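Long-range contacts in protein yhhW (Escherichia coli, PDB 1TQ5), which cleaves quercetin with molecular oxygen in vitro as a metal-dependent dioxygenase of the pirin family, although its physiological role is unknown: residues A[143-148]-A[160-165]; A[181-186]-A[223-228]. One frame throughout, in Å; residues are numbered along the deposited sequence.

Contact 1: residues A[143-148]-A[160-165]; sequences LVLSPD and MELYRW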
loop_
_atom_site.group_PDB
_atom_site.type_symbol
_atom_site.label_atom_id
_atom_site.label_comp_id
_atom_site.label_asym_id
_atom_site.label_seq_id
_atom_site.Cartn_x
_atom_site.Cartn_y
_atom_site.Cartn_z
ATOM N N LEU A 143 11.718 -3.731 -6.009
ATOM C CA LEU A 143 10.923 -4.738 -5.313
ATOM C C LEU A 143 10.856 -4.426 -3.817
ATOM O O LEU A 143 11.884 -4.368 -3.140
ATOM C CB LEU A 143 11.545 -6.117 -5.533
ATOM C CG LEU A 143 10.798 -7.340 -5.009
ATOM C CD1 LEU A 143 9.430 -7.444 -5.678
ATOM C CD2 LEU A 143 11.627 -8.584 -5.289
ATOM N N VAL A 144 9.644 -4.232 -3.303
ATOM C CA VAL A 144 9.451 -3.900 -1.893
ATOM C C VAL A 144 9.038 -5.097 -1.043
ATOM O O VAL A 144 9.557 -5.291 0.059
ATOM C CB VAL A 144 8.395 -2.784 -1.738
ATOM C CG1 VAL A 144 8.175 -2.467 -0.267
ATOM C CG2 VAL A 144 8.857 -1.535 -2.481
ATOM N N LEU A 145 8.093 -5.885 -1.547
ATOM C CA LEU A 145 7.627 -7.073 -0.840
ATOM C C LEU A 145 7.720 -8.278 -1.767
ATOM O O LEU A 145 7.545 -8.152 -2.976
ATOM C CB LEU A 145 6.174 -6.910 -0.385
ATOM C CG LEU A 145 5.814 -5.779 0.580
ATOM C CD1 LEU A 145 4.318 -5.831 0.872
ATOM C CD2 LEU A 145 6.616 -5.913 1.868
ATOM N N SER A 146 8.004 -9.438 -1.187
ATOM C CA SER A 146 8.114 -10.687 -1.931
ATOM C C SER A 146 7.859 -11.849 -0.982
ATOM O O SER A 146 8.076 -11.734 0.228
ATOM C CB SER A 146 9.508 -10.840 -2.539
ATOM O OG SER A 146 9.682 -9.948 -3.624
ATOM N N PRO A 147 7.393 -12.985 -1.518
ATOM C CA PRO A 147 7.117 -14.162 -0.688
ATOM C C PRO A 147 8.402 -14.736 -0.083
ATOM O O PRO A 147 8.390 -15.289 1.014
ATOM C CB PRO A 147 6.471 -15.139 -1.675
ATOM C CG PRO A 147 5.897 -14.245 -2.742
ATOM C CD PRO A 147 6.979 -13.217 -2.912
ATOM N N ASP A 148 9.508 -14.598 -0.807
ATOM C CA ASP A 148 10.794 -15.122 -0.352
ATOM C C ASP A 148 11.799 -14.039 0.029
ATOM O O ASP A 148 12.946 -14.341 0.359
ATOM C CB ASP A 148 11.403 -16.007 -1.439
ATOM C CG ASP A 148 11.382 -15.348 -2.802
ATOM O OD1 ASP A 148 11.723 -14.149 -2.893
ATOM O OD2 ASP A 148 11.030 -16.031 -3.788
HETATM N N MSE A 160 2.490 -12.840 -3.145
HETATM C CA MSE A 160 2.349 -11.561 -3.830
HETATM C C MSE A 160 3.638 -10.754 -3.848
HETATM O O MSE A 160 4.480 -10.881 -2.965
HETATM C CB MSE A 160 1.242 -10.727 -3.166
HETATM C CG MSE A 160 1.617 -10.102 -1.821
HETATM SE SE MSE A 160 2.596 -8.573 -1.965
HETATM C CE MSE A 160 1.270 -7.387 -2.287
ATOM N N GLU A 161 3.779 -9.922 -4.874
ATOM C CA GLU A 161 4.937 -9.053 -5.008
ATOM C C GLU A 161 4.453 -7.609 -5.098
ATOM O O GLU A 161 3.411 -7.333 -5.693
ATOM C CB GLU A 161 5.722 -9.386 -6.273
ATOM C CG GLU A 161 6.274 -10.791 -6.328
ATOM C CD GLU A 161 7.145 -10.998 -7.545
ATOM O OE1 GLU A 161 6.701 -10.630 -8.656
ATOM O OE2 GLU A 161 8.266 -11.530 -7.398
ATOM N N LEU A 162 5.213 -6.699 -4.505
ATOM C CA LEU A 162 4.892 -5.278 -4.526
ATOM C C LEU A 162 6.119 -4.526 -5.022
ATOM O O LEU A 162 7.226 -4.725 -4.524
ATOM C CB LEU A 162 4.521 -4.773 -3.125
ATOM C CG LEU A 162 4.321 -3.254 -2.973
ATOM C CD1 LEU A 162 3.170 -2.776 -3.864
ATOM C CD2 LEU A 162 4.040 -2.915 -1.508
ATOM N N TYR A 163 5.914 -3.673 -6.015
ATOM C CA TYR A 163 6.991 -2.880 -6.583
ATOM C C TYR A 163 6.689 -1.398 -6.433
ATOM O O TYR A 163 5.527 -0.986 -6.484
ATOM C CB TYR A 163 7.137 -3.163 -8.077
ATOM C CG TYR A 163 7.471 -4.585 -8.445
ATOM C CD1 TYR A 163 8.786 -4.962 -8.714
ATOM C CD2 TYR A 163 6.472 -5.551 -8.549
ATOM C CE1 TYR A 163 9.096 -6.265 -9.085
ATOM C CE2 TYR A 163 6.770 -6.856 -8.915
ATOM C CZ TYR A 163 8.084 -7.206 -9.183
ATOM O OH TYR A 163 8.387 -8.502 -9.544
ATOM N N ARG A 164 7.734 -0.608 -6.221
ATOM C CA ARG A 164 7.598 0.839 -6.171
ATOM C C ARG A 164 8.258 1.217 -7.495
ATOM O O ARG A 164 9.441 0.956 -7.701
ATOM C CB ARG A 164 8.365 1.456 -5.004
ATOM C CG ARG A 164 8.366 2.975 -5.064
ATOM C CD ARG A 164 8.900 3.618 -3.793
ATOM N NE ARG A 164 10.257 3.198 -3.455
ATOM C CZ ARG A 164 10.947 3.690 -2.431
ATOM N NH1 ARG A 164 12.175 3.255 -2.185
ATOM N NH2 ARG A 164 10.410 4.624 -1.652
ATOM N N TRP A 165 7.479 1.811 -8.391
ATOM C CA TRP A 165 7.963 2.163 -9.717
ATOM C C TRP A 165 8.058 3.670 -9.939
ATOM O O TRP A 165 7.039 4.361 -10.010
ATOM C CB TRP A 165 7.012 1.560 -10.756
ATOM C CG TRP A 165 7.667 1.048 -11.999
ATOM C CD1 TRP A 165 8.747 1.580 -12.643
ATOM C CD2 TRP A 165 7.252 -0.080 -12.775
ATOM N NE1 TRP A 165 9.032 0.853 -13.773
ATOM C CE2 TRP A 165 8.130 -0.173 -13.879
ATOM C CE3 TRP A 165 6.225 -1.024 -12.647
ATOM C CZ2 TRP A 165 8.010 -1.174 -14.849
ATOM C CZ3 TRP A 165 6.106 -2.020 -13.612
ATOM C CH2 TRP A 165 6.996 -2.085 -14.698
#

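Contact 2: residues A[181-186]-A[223-228]; sequences RRVWIQ and VLLFDL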
loop_
_atom_site.group_PDB
_atom_site.type_symbol
_atom_site.label_atom_id
_atom_site.label_comp_id
_atom_site.label_asym_id
_atom_site.label_seq_id
_atom_site.Cartn_x
_atom_site.Cartn_y
_atom_site.Cartn_z
ATOM N N ARG A 181 -3.629 -14.252 -12.533
ATOM C CA ARG A 181 -3.148 -13.313 -11.530
ATOM C C ARG A 181 -3.723 -11.925 -11.767
ATOM O O ARG A 181 -4.032 -11.551 -12.897
ATOM C CB ARG A 181 -1.614 -13.277 -11.520
ATOM C CG ARG A 181 -0.991 -14.608 -11.089
ATOM C CD ARG A 181 0.518 -14.521 -10.915
ATOM N NE ARG A 181 0.916 -13.635 -9.821
ATOM C CZ ARG A 181 0.687 -13.873 -8.532
ATOM N NH1 ARG A 181 0.057 -14.977 -8.153
ATOM N NH2 ARG A 181 1.097 -13.003 -7.618
ATOM N N ARG A 182 -3.867 -11.167 -10.688
ATOM C CA ARG A 182 -4.427 -9.833 -10.775
ATOM C C ARG A 182 -3.420 -8.769 -10.370
ATOM O O ARG A 182 -2.458 -9.050 -9.656
ATOM C CB ARG A 182 -5.668 -9.747 -9.892
ATOM C CG ARG A 182 -6.711 -10.799 -10.226
ATOM C CD ARG A 182 -8.062 -10.397 -9.696
ATOM N NE ARG A 182 -9.114 -11.305 -10.128
ATOM C CZ ARG A 182 -10.406 -11.085 -9.920
ATOM N NH1 ARG A 182 -10.794 -9.985 -9.289
ATOM N NH2 ARG A 182 -11.309 -11.961 -10.341
ATOM N N VAL A 183 -3.654 -7.545 -10.828
ATOM C CA VAL A 183 -2.756 -6.443 -10.527
ATOM C C VAL A 183 -3.471 -5.171 -10.106
ATOM O O VAL A 183 -4.473 -4.774 -10.702
ATOM C CB VAL A 183 -1.874 -6.096 -11.750
ATOM C CG1 VAL A 183 -1.078 -4.828 -11.483
ATOM C CG2 VAL A 183 -0.940 -7.246 -12.060
ATOM N N TRP A 184 -2.950 -4.540 -9.061
ATOM C CA TRP A 184 -3.501 -3.280 -8.611
ATOM C C TRP A 184 -2.389 -2.263 -8.693
ATOM O O TRP A 184 -1.273 -2.495 -8.217
ATOM C CB TRP A 184 -4.005 -3.338 -7.173
ATOM C CG TRP A 184 -4.613 -2.034 -6.736
ATOM C CD1 TRP A 184 -3.948 -0.926 -6.272
ATOM C CD2 TRP A 184 -6.001 -1.687 -6.742
ATOM N NE1 TRP A 184 -4.838 0.080 -5.987
ATOM C CE2 TRP A 184 -6.104 -0.358 -6.265
ATOM C CE3 TRP A 184 -7.170 -2.368 -7.100
ATOM C CZ2 TRP A 184 -7.335 0.301 -6.136
ATOM C CZ3 TRP A 184 -8.395 -1.709 -6.970
ATOM C CH2 TRP A 184 -8.463 -0.391 -6.490
ATOM N N ILE A 185 -2.684 -1.147 -9.334
ATOM C CA ILE A 185 -1.704 -0.093 -9.434
ATOM C C ILE A 185 -2.267 1.127 -8.730
ATOM O O ILE A 185 -3.362 1.601 -9.055
ATOM C CB ILE A 185 -1.393 0.257 -10.893
ATOM C CG1 ILE A 185 -0.698 -0.934 -11.562
ATOM C CG2 ILE A 185 -0.527 1.518 -10.943
ATOM C CD1 ILE A 185 -0.373 -0.725 -13.015
ATOM N N GLN A 186 -1.511 1.619 -7.756
ATOM C CA GLN A 186 -1.891 2.794 -6.991
ATOM C C GLN A 186 -0.903 3.894 -7.368
ATOM O O GLN A 186 0.310 3.732 -7.189
ATOM C CB GLN A 186 -1.777 2.506 -5.494
ATOM C CG GLN A 186 -2.297 3.628 -4.588
ATOM C CD GLN A 186 -3.774 3.910 -4.797
ATOM O OE1 GLN A 186 -4.535 3.036 -5.232
ATOM N NE2 GLN A 186 -4.192 5.133 -4.482
ATOM N N VAL A 223 4.397 4.827 -8.907
ATOM C CA VAL A 223 3.253 3.967 -8.660
ATOM C C VAL A 223 3.685 2.752 -7.875
ATOM O O VAL A 223 4.859 2.365 -7.887
ATOM C CB VAL A 223 2.595 3.463 -9.970
ATOM C CG1 VAL A 223 2.095 4.636 -10.795
ATOM C CG2 VAL A 223 3.590 2.623 -10.765
ATOM N N LEU A 224 2.721 2.169 -7.174
ATOM C CA LEU A 224 2.939 0.959 -6.407
ATOM C C LEU A 224 2.235 -0.092 -7.247
ATOM O O LEU A 224 1.065 0.076 -7.604
ATOM C CB LEU A 224 2.276 1.054 -5.031
ATOM C CG LEU A 224 2.773 2.151 -4.080
ATOM C CD1 LEU A 224 2.016 2.062 -2.774
ATOM C CD2 LEU A 224 4.272 1.987 -3.831
ATOM N N LEU A 225 2.948 -1.158 -7.588
ATOM C CA LEU A 225 2.352 -2.206 -8.393
ATOM C C LEU A 225 2.245 -3.476 -7.575
ATOM O O LEU A 225 3.253 -4.071 -7.183
ATOM C CB LEU A 225 3.172 -2.452 -9.665
ATOM C CG LEU A 225 2.510 -3.376 -10.700
ATOM C CD1 LEU A 225 2.937 -2.978 -12.108
ATOM C CD2 LEU A 225 2.874 -4.825 -10.408
ATOM N N PHE A 226 1.005 -3.864 -7.299
ATOM C CA PHE A 226 0.710 -5.061 -6.526
ATOM C C PHE A 226 0.443 -6.220 -7.473
ATOM O O PHE A 226 -0.527 -6.175 -8.224
ATOM C CB PHE A 226 -0.547 -4.841 -5.684
ATOM C CG PHE A 226 -0.402 -3.796 -4.618
ATOM C CD1 PHE A 226 0.000 -4.145 -3.334
ATOM C CD2 PHE A 226 -0.713 -2.466 -4.886
ATOM C CE1 PHE A 226 0.083 -3.181 -2.329
ATOM C CE2 PHE A 226 -0.636 -1.499 -3.897
ATOM C CZ PHE A 226 -0.237 -1.857 -2.610
ATOM N N ASP A 227 1.300 -7.242 -7.454
ATOM C CA ASP A 227 1.109 -8.439 -8.289
ATOM C C ASP A 227 0.459 -9.452 -7.339
ATOM O O ASP A 227 1.130 -10.040 -6.483
ATOM C CB ASP A 227 2.456 -8.980 -8.783
ATOM C CG ASP A 227 2.302 -10.014 -9.901
ATOM O OD1 ASP A 227 1.541 -10.990 -9.721
ATOM O OD2 ASP A 227 2.947 -9.849 -10.961
ATOM N N LEU A 228 -0.842 -9.661 -7.503
ATOM C CA LEU A 228 -1.610 -10.525 -6.616
ATOM C C LEU A 228 -2.034 -11.896 -7.140
ATOM O O LEU A 228 -2.199 -12.095 -8.341
ATOM C CB LEU A 228 -2.849 -9.748 -6.167
ATOM C CG LEU A 228 -2.507 -8.372 -5.594
ATOM C CD1 LEU A 228 -3.672 -7.407 -5.758
ATOM C CD2 LEU A 228 -2.110 -8.538 -4.137
HETATM O O HOH W 1 2.413 -12.462 -12.051
#

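Contact 1: residues A[143-148]-A[160-165]
Leu-143 lays its CD1 methyl over one face of the Tyr-163 ring, 3.9 Å from the ring centroid and displaced toward CE1 at the rim, a CH-pi contact. In Leu-143, chi1 of -174° puts CG anti to the backbone N, and chi2 of 61° turns CD1 to the ring. A branched aliphatic chain suits this place by offering a methyl to a flat aromatic face. The Tyr-163 hydroxyl donates to Glu-161 OE1 at 2.9 Å, meeting it from above the carboxylate plane, while Glu-161 OE2 forms a salt bridge with Arg-150; both carboxylate oxygens are therefore held. Strands 143-146 and 161-165 run antiparallel in the C-terminal cupin domain, and a classic beta bulge interrupts their register: Val-144 and Leu-145 both face Leu-162. Leu-162 O takes Val-144 N at 2.8 Å and, more weakly, Leu-145 N at 3.3 Å. On the other face Leu-145 and Leu-162 run alongside each other in the same direction, Leu-145 CD1 3.8 Å from Leu-162 CD2. The selenium of Met-160, here selenomethionine, lies 4.3 Å from Leu-145 CB. Past the strand end, Pro-147 CD packs on Met-160 O at 3.4 Å, a buried carbonyl that finds no hydrogen-bond partner.

Contact 2: residues A[181-186]-A[223-228]
Trp-184 and Phe-226 form the closely packed aromatic part of this contact, where the two side chains extend together from the sheet, with Trp-184 CD1 3.8 Å from Phe-226 CD2. Their planes are inclined at 68°, and the Phe-226 ring turns its edge to Trp-184 O. The indole is held in rotation by its own strand: NE1 donates to Gln-186 OE1 at 3.1 Å, almost in the ring plane. Gln-186 suits a buried place because its amide has two ends to use, the NE2 group going on to Tyr-115 OH. Leu-40, on strand 40-48 of the N-terminal domain, touches both side chains, so this face belongs to the interface of the bicupin, in which two similar beta domains meet face to face. Strands 182-186 and 223-228 pair antiparallel without a bulge, six backbone hydrogen bonds joining Arg-182 to Leu-228, Trp-184 to Phe-226 and Gln-186 to Leu-224. On the reverse face, aliphatic chains fill in: Val-183 CG1 meets Leu-225 CG at 3.9 Å, and Ile-185 CG2 meets Val-223 CB at 3.8 Å. Looser and more polar is the end at Arg-181, which is partly exposed, although its partner Asp-227 is buried. There the Arg-181 chain bends at chi3 (65°), and its NE and NH2 both grip Asp-227 OD1, at 2.7 and 2.9 Å, in a side-on salt bridge. The guanidinium and carboxylate planes lie 19° apart, and NH2 also donates to Asp-159 O. A water donates to Asp-227 OD2 and accepts a weak bond from Arg-181 NE, while Leu-228 O sits 3.4 Å above the centre of the guanidinium. A leucine at Arg-181 would probably leave the buried Asp-227 carboxylate without this salt-bridge partner and Asp-159 O without the NH2 donor.

From the N terminus, the chain first lends strand 2-5 to the edge of the C-terminal sheet, next to 204-208, then builds the N-terminal cupin domain, and returns to the C-terminal one, where both contacts lie. Contact 1 closes a short excursion of 11 residues, holding the tiny strand 154-155, before contact 2 opens; the two are in series and neither nest nor cross. Contact 2 spans 36 residues, including strands 191-194, 197-200, 204-208 and 213-217, and brings strand 221-228 back beside 182-187. Strand 221-228 also pairs with 161-167, so the two contacts share one continuous sheet. Glu-161 O to Asp-227 N, at 2.8 Å, and Leu-162 against Phe-226 join them.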